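Local structure of tail fiber protein (Pseudomonas aeruginosa, 6CL6) at residues F320-S333 / G358-R372. The protein forms the receptor-binding tail fiber of an R-type pyocin, a contractile injection system, and probably recognises the surface of target bacterial cells. Numbering follows the deposited sequence.
With CA (calcium ion), chain I.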
ATOM      1  N   PHE A 320     -70.385 -48.856 -28.122  1.00 28.27           N
ATOM      2  CA  PHE A 320     -70.550 -47.458 -27.748  1.00 32.42           C
ATOM      3  C   PHE A 320     -70.343 -47.341 -26.238  1.00 25.86           C
ATOM      4  O   PHE A 320     -70.914 -48.132 -25.476  1.00 30.28           O
ATOM      5  CB  PHE A 320     -71.927 -46.939 -28.138  1.00 26.86           C
ATOM      6  CG  PHE A 320     -72.093 -46.699 -29.611  1.00 18.85           C
ATOM      7  CD1 PHE A 320     -71.492 -45.602 -30.231  1.00 21.24           C
ATOM      8  CD2 PHE A 320     -72.896 -47.550 -30.383  1.00 19.60           C
ATOM      9  CE1 PHE A 320     -71.667 -45.370 -31.592  1.00 30.25           C
ATOM     10  CE2 PHE A 320     -73.063 -47.316 -31.751  1.00 20.21           C
ATOM     11  CZ  PHE A 320     -72.462 -46.236 -32.349  1.00 28.09           C
ATOM     12  N   PRO A 321     -69.497 -46.418 -25.769  1.00 35.50           N
ATOM     13  CA  PRO A 321     -69.265 -46.329 -24.313  1.00 30.96           C
ATOM     14  C   PRO A 321     -70.522 -46.081 -23.503  1.00 35.14           C
ATOM     15  O   PRO A 321     -70.649 -46.624 -22.399  1.00 33.19           O
ATOM     16  CB  PRO A 321     -68.276 -45.155 -24.203  1.00 24.65           C
ATOM     17  CG  PRO A 321     -67.520 -45.202 -25.473  1.00 38.24           C
ATOM     18  CD  PRO A 321     -68.517 -45.623 -26.532  1.00 44.40           C
ATOM     19  N   THR A 322     -71.469 -45.300 -24.022  1.00 25.97           N
ATOM     20  CA  THR A 322     -72.675 -44.956 -23.279  1.00 26.73           C
ATOM     21  C   THR A 322     -73.950 -45.306 -24.035  1.00 35.96           C
ATOM     22  O   THR A 322     -74.806 -46.001 -23.480  1.00 34.04           O
ATOM     23  CB  THR A 322     -72.650 -43.462 -22.925  1.00 53.42           C
ATOM     24  OG1 THR A 322     -71.492 -43.184 -22.136  1.00 47.05           O
ATOM     25  CG2 THR A 322     -73.880 -43.075 -22.137  1.00 52.31           C
ATOM     26  N   LEU A 323     -74.133 -44.825 -25.263  1.00 37.03           N
ATOM     27  CA  LEU A 323     -75.351 -45.166 -25.985  1.00 31.50           C
ATOM     28  C   LEU A 323     -75.192 -44.915 -27.477  1.00 37.07           C
ATOM     29  O   LEU A 323     -74.385 -44.103 -27.909  1.00 24.45           O
ATOM     30  CB  LEU A 323     -76.566 -44.381 -25.468  1.00 43.26           C
ATOM     31  CG  LEU A 323     -76.791 -42.975 -26.010  1.00 32.61           C
ATOM     32  CD1 LEU A 323     -78.100 -42.411 -25.490  1.00 43.62           C
ATOM     33  CD2 LEU A 323     -75.638 -42.053 -25.636  1.00 48.85           C
ATOM     34  N   CYS A 324     -75.981 -45.645 -28.258  1.00 29.44           N
ATOM     35  CA  CYS A 324     -76.127 -45.363 -29.679  1.00 29.45           C
ATOM     36  C   CYS A 324     -77.170 -44.267 -29.849  1.00 25.48           C
ATOM     37  O   CYS A 324     -78.253 -44.341 -29.259  1.00 33.80           O
ATOM     38  CB  CYS A 324     -76.542 -46.633 -30.414  1.00 23.93           C
ATOM     39  SG  CYS A 324     -76.942 -46.354 -32.120  1.00 24.60           S
ATOM     40  N   LEU A 325     -76.831 -43.233 -30.625  1.00 19.10           N
ATOM     41  CA  LEU A 325     -77.729 -42.099 -30.818  1.00 31.80           C
ATOM     42  C   LEU A 325     -78.637 -42.231 -32.043  1.00 24.88           C
ATOM     43  O   LEU A 325     -79.657 -41.531 -32.130  1.00 25.26           O
ATOM     44  CB  LEU A 325     -76.925 -40.808 -30.933  1.00 23.42           C
ATOM     45  CG  LEU A 325     -76.309 -40.320 -29.617  1.00 28.93           C
ATOM     46  CD1 LEU A 325     -75.384 -39.139 -29.868  1.00 27.66           C
ATOM     47  CD2 LEU A 325     -77.399 -39.959 -28.609  1.00 22.01           C
ATOM     48  N   GLY A 326     -78.289 -43.075 -32.989  1.00 28.77           N
ATOM     49  CA  GLY A 326     -79.094 -43.200 -34.188  1.00 29.78           C
ATOM     50  C   GLY A 326     -78.353 -43.999 -35.233  1.00 16.19           C
ATOM     51  O   GLY A 326     -77.200 -44.397 -35.041  1.00 17.05           O
ATOM     52  N   GLY A 327     -79.049 -44.237 -36.341  1.00 17.43           N
ATOM     53  CA  GLY A 327     -78.496 -45.019 -37.433  1.00 20.40           C
ATOM     54  C   GLY A 327     -79.489 -45.131 -38.569  1.00 22.41           C
ATOM     55  O   GLY A 327     -80.616 -44.614 -38.503  1.00 18.49           O
ATOM     56  N   TYR A 328     -79.030 -45.795 -39.631  1.00 15.55           N
ATOM     57  CA  TYR A 328     -79.845 -46.071 -40.805  1.00 14.94           C
ATOM     58  C   TYR A 328     -79.279 -47.302 -41.498  1.00 15.03           C
ATOM     59  O   TYR A 328     -78.153 -47.735 -41.214  1.00 15.33           O
ATOM     60  CB  TYR A 328     -79.863 -44.876 -41.776  1.00 14.54           C
ATOM     61  CG  TYR A 328     -78.585 -44.751 -42.547  1.00 17.56           C
ATOM     62  CD1 TYR A 328     -78.371 -45.487 -43.706  1.00 20.60           C
ATOM     63  CD2 TYR A 328     -77.567 -43.894 -42.116  1.00 19.56           C
ATOM     64  CE1 TYR A 328     -77.204 -45.400 -44.399  1.00 19.96           C
ATOM     65  CE2 TYR A 328     -76.396 -43.780 -42.820  1.00 17.78           C
ATOM     66  CZ  TYR A 328     -76.209 -44.546 -43.963  1.00 26.14           C
ATOM     67  OH  TYR A 328     -75.037 -44.455 -44.672  1.00 28.11           O
ATOM     68  N   ALA A 329     -80.065 -47.849 -42.430  1.00 14.80           N
ATOM     69  CA  ALA A 329     -79.599 -48.908 -43.304  1.00 14.82           C
ATOM     70  C   ALA A 329     -79.916 -48.574 -44.756  1.00 17.79           C
ATOM     71  O   ALA A 329     -80.770 -47.744 -45.043  1.00 17.81           O
ATOM     72  CB  ALA A 329     -80.252 -50.254 -42.938  1.00 15.04           C
ATOM     73  N   ASN A 330     -79.223 -49.252 -45.658  1.00 14.91           N
ATOM     74  CA  ASN A 330     -79.262 -48.995 -47.088  1.00 15.47           C
ATOM     75  C   ASN A 330     -79.206 -50.299 -47.877  1.00 17.81           C
ATOM     76  O   ASN A 330     -78.421 -51.189 -47.540  1.00 14.38           O
ATOM     77  CB  ASN A 330     -78.068 -48.089 -47.488  1.00 15.75           C
ATOM     78  CG  ASN A 330     -77.703 -48.218 -48.953  1.00 14.17           C
ATOM     79  OD1 ASN A 330     -78.334 -47.601 -49.831  1.00 16.23           O
ATOM     80  ND2 ASN A 330     -76.713 -49.038 -49.227  1.00 15.17           N
ATOM     81  N   GLN A 331     -80.063 -50.405 -48.899  1.00 13.77           N
ATOM     82  CA  GLN A 331     -80.060 -51.547 -49.798  1.00 15.18           C
ATOM     83  C   GLN A 331     -78.871 -51.481 -50.738  1.00 13.70           C
ATOM     84  O   GLN A 331     -78.682 -50.488 -51.437  1.00 17.62           O
ATOM     85  CB  GLN A 331     -81.366 -51.589 -50.626  1.00 16.06           C
ATOM     86  CG  GLN A 331     -82.647 -51.690 -49.820  1.00 13.85           C
ATOM     87  CD  GLN A 331     -82.916 -53.115 -49.331  1.00 15.66           C
ATOM     88  OE1 GLN A 331     -82.212 -54.046 -49.722  1.00 14.97           O
ATOM     89  NE2 GLN A 331     -83.939 -53.273 -48.479  1.00 13.93           N
ATOM     90  N   THR A 332     -78.070 -52.555 -50.773  1.00 14.59           N
ATOM     91  CA  THR A 332     -76.887 -52.594 -51.615  1.00 16.04           C
ATOM     92  C   THR A 332     -77.088 -53.381 -52.897  1.00 16.08           C
ATOM     93  O   THR A 332     -76.132 -53.528 -53.661  1.00 18.93           O
ATOM     94  CB  THR A 332     -75.696 -53.198 -50.863  1.00 25.97           C
ATOM     95  OG1 THR A 332     -75.903 -54.596 -50.675  1.00 21.73           O
ATOM     96  CG2 THR A 332     -75.521 -52.526 -49.512  1.00 20.91           C
ATOM     97  N   SER A 333     -78.300 -53.893 -53.159  1.00 18.85           N
ATOM     98  CA  SER A 333     -78.530 -54.697 -54.341  1.00 18.01           C
ATOM     99  C   SER A 333     -79.431 -53.972 -55.340  1.00 15.34           C
ATOM    100  O   SER A 333     -80.026 -52.933 -55.057  1.00 18.30           O
ATOM    101  CB  SER A 333     -79.154 -56.060 -53.986  1.00 18.05           C
ATOM    102  OG  SER A 333     -80.466 -55.894 -53.463  1.00 22.22           O
ATOM    103  N   GLY A 358     -87.272 -54.567 -45.758  1.00 16.60           N
ATOM    104  CA  GLY A 358     -88.586 -54.620 -46.378  1.00 14.16           C
ATOM    105  C   GLY A 358     -88.635 -55.248 -47.747  1.00 13.98           C
ATOM    106  O   GLY A 358     -89.724 -55.470 -48.249  1.00 13.82           O
ATOM    107  N   TYR A 359     -87.485 -55.553 -48.356  1.00 16.31           N
ATOM    108  CA  TYR A 359     -87.471 -56.157 -49.690  1.00 13.85           C
ATOM    109  C   TYR A 359     -87.811 -57.642 -49.586  1.00 16.65           C
ATOM    110  O   TYR A 359     -87.391 -58.308 -48.629  1.00 14.48           O
ATOM    111  CB  TYR A 359     -86.104 -56.001 -50.327  1.00 17.58           C
ATOM    112  CG  TYR A 359     -86.020 -56.505 -51.758  1.00 13.90           C
ATOM    113  CD1 TYR A 359     -86.892 -56.058 -52.714  1.00 15.26           C
ATOM    114  CD2 TYR A 359     -85.012 -57.381 -52.153  1.00 13.81           C
ATOM    115  CE1 TYR A 359     -86.818 -56.521 -54.031  1.00 15.72           C
ATOM    116  CE2 TYR A 359     -84.906 -57.825 -53.424  1.00 13.66           C
ATOM    117  CZ  TYR A 359     -85.824 -57.397 -54.378  1.00 16.52           C
ATOM    118  OH  TYR A 359     -85.725 -57.839 -55.660  1.00 20.48           O
ATOM    119  N   PHE A 360     -88.525 -58.169 -50.590  1.00 15.55           N
ATOM    120  CA  PHE A 360     -89.085 -59.519 -50.522  1.00 17.52           C
ATOM    121  C   PHE A 360     -88.107 -60.599 -50.952  1.00 17.77           C
ATOM    122  O   PHE A 360     -88.493 -61.585 -51.600  1.00 16.98           O
ATOM    123  CB  PHE A 360     -90.393 -59.587 -51.317  1.00 20.76           C
ATOM    124  CG  PHE A 360     -90.290 -59.367 -52.814  1.00 14.19           C
ATOM    125  CD1 PHE A 360     -89.095 -59.222 -53.476  1.00 16.46           C
ATOM    126  CD2 PHE A 360     -91.473 -59.327 -53.565  1.00 13.36           C
ATOM    127  CE1 PHE A 360     -89.045 -59.056 -54.860  1.00 19.38           C
ATOM    128  CE2 PHE A 360     -91.439 -59.163 -54.960  1.00 18.01           C
ATOM    129  CZ  PHE A 360     -90.234 -59.035 -55.612  1.00 13.96           C
ATOM    130  N   ALA A 361     -86.822 -60.427 -50.624  1.00 16.80           N
ATOM    131  CA  ALA A 361     -85.811 -61.439 -50.878  1.00 17.66           C
ATOM    132  C   ALA A 361     -84.652 -61.207 -49.927  1.00 19.21           C
ATOM    133  O   ALA A 361     -84.428 -60.089 -49.473  1.00 20.68           O
ATOM    134  CB  ALA A 361     -85.301 -61.421 -52.319  1.00 15.67           C
ATOM    135  N   GLN A 362     -83.922 -62.279 -49.625  1.00 22.02           N
ATOM    136  CA  GLN A 362     -82.671 -62.139 -48.889  1.00 18.98           C
ATOM    137  C   GLN A 362     -81.804 -61.076 -49.556  1.00 21.08           C
ATOM    138  O   GLN A 362     -81.643 -61.070 -50.783  1.00 19.48           O
ATOM    139  CB  GLN A 362     -81.931 -63.477 -48.852  1.00 15.97           C
ATOM    140  CG  GLN A 362     -80.645 -63.461 -48.036  1.00 19.05           C
ATOM    141  CD  GLN A 362     -80.029 -64.837 -47.825  1.00 24.31           C
ATOM    142  OE1 GLN A 362     -80.345 -65.528 -46.854  1.00 41.25           O
ATOM    143  NE2 GLN A 362     -79.162 -65.246 -48.747  1.00 37.41           N
ATOM    144  N   ALA A 363     -81.231 -60.180 -48.744  1.00 17.90           N
ATOM    145  CA  ALA A 363     -80.528 -59.064 -49.328  1.00 17.84           C
ATOM    146  C   ALA A 363     -79.491 -58.541 -48.354  1.00 20.02           C
ATOM    147  O   ALA A 363     -79.681 -58.577 -47.142  1.00 17.00           O
ATOM    148  CB  ALA A 363     -81.451 -57.912 -49.734  1.00 14.84           C
ATOM    149  N   VAL A 364     -78.413 -58.033 -48.914  1.00 15.48           N
ATOM    150  CA  VAL A 364     -77.353 -57.415 -48.121  1.00 15.45           C
ATOM    151  C   VAL A 364     -77.681 -55.943 -47.944  1.00 18.82           C
ATOM    152  O   VAL A 364     -77.883 -55.226 -48.927  1.00 17.49           O
ATOM    153  CB  VAL A 364     -75.985 -57.593 -48.774  1.00 21.22           C
ATOM    154  CG1 VAL A 364     -74.965 -56.812 -47.981  1.00 16.47           C
ATOM    155  CG2 VAL A 364     -75.600 -59.087 -48.826  1.00 24.09           C
ATOM    156  N   LEU A 365     -77.740 -55.498 -46.691  1.00 15.37           N
ATOM    157  CA  LEU A 365     -77.945 -54.102 -46.352  1.00 21.47           C
ATOM    158  C   LEU A 365     -76.705 -53.562 -45.651  1.00 21.86           C
ATOM    159  O   LEU A 365     -76.132 -54.220 -44.771  1.00 17.60           O
ATOM    160  CB  LEU A 365     -79.169 -53.930 -45.451  1.00 15.96           C
ATOM    161  CG  LEU A 365     -80.540 -53.930 -46.168  1.00 14.90           C
ATOM    162  CD1 LEU A 365     -80.817 -55.256 -46.873  1.00 15.83           C
ATOM    163  CD2 LEU A 365     -81.642 -53.605 -45.159  1.00 14.94           C
ATOM    164  N   SER A 366     -76.276 -52.385 -46.061  1.00 16.01           N
ATOM    165  CA  SER A 366     -75.247 -51.681 -45.305  1.00 15.34           C
ATOM    166  C   SER A 366     -75.921 -50.785 -44.277  1.00 15.34           C
ATOM    167  O   SER A 366     -77.128 -50.513 -44.344  1.00 16.51           O
ATOM    168  CB  SER A 366     -74.343 -50.869 -46.223  1.00 16.85           C
ATOM    169  OG  SER A 366     -75.088 -49.908 -46.947  1.00 14.71           O
ATOM    170  N   TRP A 367     -75.131 -50.342 -43.297  1.00 18.34           N
ATOM    171  CA  TRP A 367     -75.670 -49.550 -42.222  1.00 15.65           C
ATOM    172  C   TRP A 367     -74.606 -48.610 -41.659  1.00 20.53           C
ATOM    173  O   TRP A 367     -73.403 -48.846 -41.786  1.00 16.58           O
ATOM    174  CB  TRP A 367     -76.222 -50.455 -41.114  1.00 15.98           C
ATOM    175  CG  TRP A 367     -75.193 -51.329 -40.474  1.00 16.39           C
ATOM    176  CD1 TRP A 367     -74.958 -52.639 -40.753  1.00 22.99           C
ATOM    177  CD2 TRP A 367     -74.260 -50.959 -39.461  1.00 19.28           C
ATOM    178  NE1 TRP A 367     -73.945 -53.120 -39.957  1.00 20.91           N
ATOM    179  CE2 TRP A 367     -73.487 -52.103 -39.163  1.00 19.75           C
ATOM    180  CE3 TRP A 367     -74.004 -49.783 -38.767  1.00 16.71           C
ATOM    181  CZ2 TRP A 367     -72.466 -52.088 -38.209  1.00 17.41           C
ATOM    182  CZ3 TRP A 367     -72.972 -49.766 -37.815  1.00 17.08           C
ATOM    183  CH2 TRP A 367     -72.228 -50.910 -37.547  1.00 20.33           C
ATOM    184  N   GLU A 368     -75.085 -47.523 -41.039  1.00 15.69           N
ATOM    185  CA  GLU A 368     -74.254 -46.616 -40.271  1.00 18.68           C
ATOM    186  C   GLU A 368     -74.946 -46.325 -38.946  1.00 16.86           C
ATOM    187  O   GLU A 368     -76.180 -46.314 -38.858  1.00 19.65           O
ATOM    188  CB  GLU A 368     -74.035 -45.298 -41.021  1.00 24.51           C
ATOM    189  CG  GLU A 368     -72.823 -45.248 -41.890  1.00 29.00           C
ATOM    190  CD  GLU A 368     -72.525 -43.816 -42.345  1.00 48.46           C
ATOM    191  OE1 GLU A 368     -73.162 -43.344 -43.309  1.00 29.94           O
ATOM    192  OE2 GLU A 368     -71.688 -43.156 -41.702  1.00 29.84           O
ATOM    193  N   ALA A 369     -74.145 -46.099 -37.909  1.00 17.74           N
ATOM    194  CA  ALA A 369     -74.660 -45.773 -36.595  1.00 16.58           C
ATOM    195  C   ALA A 369     -73.730 -44.755 -35.953  1.00 22.71           C
ATOM    196  O   ALA A 369     -72.554 -44.685 -36.295  1.00 22.99           O
ATOM    197  CB  ALA A 369     -74.762 -47.013 -35.709  1.00 23.02           C
ATOM    198  N   PHE A 370     -74.276 -43.944 -35.042  1.00 18.71           N
ATOM    199  CA  PHE A 370     -73.468 -42.958 -34.344  1.00 16.93           C
ATOM    200  C   PHE A 370     -73.902 -42.899 -32.891  1.00 19.80           C
ATOM    201  O   PHE A 370     -75.019 -43.271 -32.530  1.00 21.30           O
ATOM    202  CB  PHE A 370     -73.542 -41.582 -35.038  1.00 16.56           C
ATOM    203  CG  PHE A 370     -74.911 -40.962 -35.030  1.00 19.96           C
ATOM    204  CD1 PHE A 370     -75.852 -41.324 -35.992  1.00 21.40           C
ATOM    205  CD2 PHE A 370     -75.252 -40.014 -34.075  1.00 26.26           C
ATOM    206  CE1 PHE A 370     -77.115 -40.760 -35.985  1.00 18.39           C
ATOM    207  CE2 PHE A 370     -76.509 -39.444 -34.055  1.00 34.82           C
ATOM    208  CZ  PHE A 370     -77.446 -39.815 -35.013  1.00 23.11           C
ATOM    209  N   GLY A 371     -72.979 -42.444 -32.041  1.00 19.22           N
ATOM    210  CA  GLY A 371     -73.270 -42.410 -30.622  1.00 18.75           C
ATOM    211  C   GLY A 371     -72.086 -41.906 -29.815  1.00 19.22           C
ATOM    212  O   GLY A 371     -71.248 -41.162 -30.327  1.00 23.06           O
ATOM    213  N   ARG A 372     -72.017 -42.306 -28.556  1.00 34.49           N
ATOM    214  CA  ARG A 372     -70.960 -41.817 -27.678  1.00 29.19           C
ATOM    215  C   ARG A 372     -70.739 -42.813 -26.558  1.00 33.09           C
ATOM    216  O   ARG A 372     -71.438 -43.841 -26.464  1.00 26.86           O
ATOM    217  CB  ARG A 372     -71.320 -40.438 -27.113  1.00 35.66           C
ATOM    218  CG  ARG A 372     -72.553 -40.422 -26.212  1.00 34.98           C
ATOM    219  CD  ARG A 372     -72.760 -39.052 -25.580  1.00 46.19           C
ATOM    220  NE  ARG A 372     -74.093 -38.907 -24.996  1.00 37.30           N
ATOM    221  CZ  ARG A 372     -74.382 -39.148 -23.719  1.00 53.37           C
ATOM    222  NH1 ARG A 372     -73.432 -39.544 -22.879  1.00 62.33           N
ATOM    223  NH2 ARG A 372     -75.622 -38.985 -23.282  1.00 77.40           N
ATOM    224  OXT ARG A 372     -69.846 -42.615 -25.736  1.00 33.46           O
TER
HETATM  225 CA    CA I 703     -91.906 -56.304 -48.666  1.00 20.02          CA
HETATM  226  O   HOH W   1     -74.027 -47.391 -45.850  1.00 18.60           O
HETATM  227  O   HOH W   2     -79.959 -54.877 -51.032  1.00 15.96           O
HETATM  228  O   HOH W   3     -91.003 -56.179 -50.901  1.00 13.34           O
HETATM  229  O   HOH W   4     -91.943 -53.995 -47.728  1.00 33.64           O
HETATM  230  O   HOH W   5     -93.931 -55.530 -49.666  1.00 18.05           O
HETATM  231  O   HOH W   6     -92.928 -58.394 -49.537  1.00 15.40           O
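Two classic beta bulges interrupt one antiparallel pairing: Thr322 and Leu323 both face Arg372, and Leu325 and Gly326 both face Phe370. At the first, Arg372 O, an oxygen of the C-terminal carboxylate, accepts from Thr322 N at 2.8 Å in the carboxylate plane, on a lone pair, and from Leu323 N, 39° above that plane. At the second, Phe370 O takes a 2.6 Å bond from Leu325 N and a weak one from Gly326 N. The Phe370 ring, its CG between backbone N and carbonyl carbon, folds back so that one face lies over Leu325 C and Gly326 N; the ring also makes an edge-to-face contact with Trp301 of the third subunit. Beyond the bulges the register is regular, strands 324-331 and 363-371 running at 157° in an antiparallel sheet, 324-331 outermost within this chain, in the C-terminal region assigned to the putative gp53-like family of the H-type lectin clan. Here Tyr328 OH donates to the anti lone pair of Glu368 OE1 at 2.6 Å, ring and carboxylate planes 79° apart, while Glu368 OE2 forms a salt bridge with Arg299 of the second subunit. Next along, Asn330 ND2 meets Ser366 OG at 2.9 Å, nearly in the amide plane. Thr332 OG1 donates to Val364 O at 2.7 Å, alongside Thr332 N; a water joins that oxygen to Gln331 OE1 and Ser333 OG. Gly358 O binds calcium at 2.4 Å, with Asp309 of the same chain, Pro337 O of the third subunit and four waters.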